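Local atomic coordinates of 3-methyladenine dna-glycosylase (Archaeoglobus fulgidus, PDB entry 2JHN), a protein that belongs to the AlkA-like DNA glycosylases of the helix-hairpin-helix superfamily, a group of base excision DNA repair proteins. Residues 45-49 with 149-153. The protein carries 1 engineered substitution. Numbering follows the deposited sequence.
Sequences AVAVM and DEVEW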
loop_
_atom_site.group_PDB
_atom_site.type_symbol
_atom_site.label_atom_id
_atom_site.label_comp_id
_atom_site.label_asym_id
_atom_site.label_seq_id
_atom_site.Cartn_x
_atom_site.Cartn_y
_atom_site.Cartn_z
ATOM N N ALA A 45 -7.894 13.982 -13.511
ATOM C CA ALA A 45 -8.308 13.388 -12.238
ATOM C C ALA A 45 -9.808 13.148 -12.205
ATOM O O ALA A 45 -10.604 14.041 -12.502
ATOM C CB ALA A 45 -7.897 14.264 -11.081
ATOM N N VAL A 46 -10.174 11.923 -11.847
ATOM C CA VAL A 46 -11.562 11.517 -11.671
ATOM C C VAL A 46 -11.835 11.104 -10.222
ATOM O O VAL A 46 -10.914 10.692 -9.486
ATOM C CB VAL A 46 -11.985 10.387 -12.667
ATOM C CG1 VAL A 46 -11.916 10.895 -14.103
ATOM C CG2 VAL A 46 -11.128 9.127 -12.500
ATOM N N ALA A 47 -13.095 11.239 -9.822
ATOM C CA ALA A 47 -13.561 10.813 -8.508
ATOM C C ALA A 47 -13.943 9.329 -8.586
ATOM O O ALA A 47 -14.622 8.895 -9.531
ATOM C CB ALA A 47 -14.765 11.653 -8.071
ATOM N N VAL A 48 -13.466 8.543 -7.621
ATOM C CA VAL A 48 -13.874 7.139 -7.491
ATOM C C VAL A 48 -14.204 6.886 -6.024
ATOM O O VAL A 48 -13.486 7.350 -5.142
ATOM C CB VAL A 48 -12.787 6.137 -7.963
ATOM C CG1 VAL A 48 -13.281 4.685 -7.803
ATOM C CG2 VAL A 48 -12.427 6.367 -9.435
ATOM N N MET A 49 -15.305 6.167 -5.765
ATOM C CA MET A 49 -15.602 5.699 -4.418
ATOM C C MET A 49 -16.093 4.258 -4.500
ATOM O O MET A 49 -16.584 3.813 -5.541
ATOM C CB MET A 49 -16.633 6.598 -3.718
ATOM C CG MET A 49 -18.033 6.396 -4.206
ATOM S SD MET A 49 -19.139 7.689 -3.634
ATOM C CE MET A 49 -19.370 7.229 -1.953
ATOM N N ASP A 149 -4.132 16.501 -6.480
ATOM C CA ASP A 149 -5.363 16.826 -7.184
ATOM C C ASP A 149 -6.547 16.832 -6.225
ATOM O O ASP A 149 -6.553 16.123 -5.224
ATOM C CB ASP A 149 -5.618 15.832 -8.313
ATOM C CG ASP A 149 -4.785 16.128 -9.541
ATOM O OD1 ASP A 149 -4.902 17.253 -10.099
ATOM O OD2 ASP A 149 -4.018 15.231 -9.954
ATOM N N GLU A 150 -7.548 17.648 -6.549
ATOM C CA GLU A 150 -8.794 17.716 -5.797
ATOM C C GLU A 150 -9.941 17.695 -6.802
ATOM O O GLU A 150 -9.928 18.451 -7.786
ATOM C CB GLU A 150 -8.827 18.991 -4.950
ATOM C CG GLU A 150 -9.658 18.906 -3.671
ATOM C CD GLU A 150 -9.576 20.179 -2.818
ATOM O OE1 GLU A 150 -8.521 20.869 -2.856
ATOM O OE2 GLU A 150 -10.566 20.484 -2.104
ATOM N N VAL A 151 -10.894 16.792 -6.583
ATOM C CA VAL A 151 -12.079 16.689 -7.418
ATOM C C VAL A 151 -13.295 16.832 -6.512
ATOM O O VAL A 151 -13.411 16.160 -5.483
ATOM C CB VAL A 151 -12.145 15.342 -8.218
ATOM C CG1 VAL A 151 -13.455 15.214 -8.970
ATOM C CG2 VAL A 151 -10.994 15.223 -9.199
ATOM N N GLU A 152 -14.191 17.740 -6.885
ATOM C CA GLU A 152 -15.479 17.843 -6.229
ATOM C C GLU A 152 -16.511 17.181 -7.140
ATOM O O GLU A 152 -16.601 17.495 -8.337
ATOM C CB GLU A 152 -15.825 19.312 -5.938
ATOM C CG GLU A 152 -16.667 19.503 -4.686
ATOM C CD GLU A 152 -16.399 20.832 -3.983
ATOM O OE1 GLU A 152 -15.909 21.785 -4.641
ATOM O OE2 GLU A 152 -16.678 20.924 -2.765
ATOM N N TRP A 153 -17.245 16.225 -6.573
ATOM C CA TRP A 153 -18.250 15.446 -7.303
ATOM C C TRP A 153 -19.283 14.965 -6.300
ATOM O O TRP A 153 -18.936 14.614 -5.160
ATOM C CB TRP A 153 -17.627 14.265 -8.048
ATOM C CG TRP A 153 -18.634 13.456 -8.821
ATOM C CD1 TRP A 153 -19.300 13.838 -9.961
ATOM C CD2 TRP A 153 -19.118 12.142 -8.493
ATOM N NE1 TRP A 153 -20.154 12.835 -10.364
ATOM C CE2 TRP A 153 -20.057 11.783 -9.488
ATOM C CE3 TRP A 153 -18.829 11.226 -7.466
ATOM C CZ2 TRP A 153 -20.725 10.550 -9.480
ATOM C CZ3 TRP A 153 -19.491 10.001 -7.459
ATOM C CH2 TRP A 153 -20.428 9.673 -8.460
#
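Strands 45-49 and 150-153 run in the same general sense but cross at -59°, their axes approaching to 6.9 Å, so they pack through side chains as members of separate sheets. Ala45 lies across from Asp149 (CA to CA 6.8 Å) and Ala47 from Val151 (6.2 Å). The two alanines leave room for Val151, which reaches Ala45 CB with CG2 at 3.7 Å and Ala47 CB with CG1 at 3.9 Å; CG2 also lies 3.5 Å from the carbonyl O of Ala45. Here the TATA-box-binding-protein-like domain, whose antiparallel sheet includes 44-54, is joined to the two-stranded hairpin 150-153/156-159 of the helix-hairpin-helix glycosylase region. Phe158 on the partner strand of that hairpin touches both Ala47 and Trp153. Ala47 CB also meets Trp153 CB at 3.9 Å, while Met49 SD sits at the indole edge, 4.5 Å from Trp153 CZ3. At the other end, Ala45 CB packs 3.9 Å from Asp149 CB. Val46 and Val48 point away from the hairpin, both touching Ile39 of the neighbouring strand 34-41.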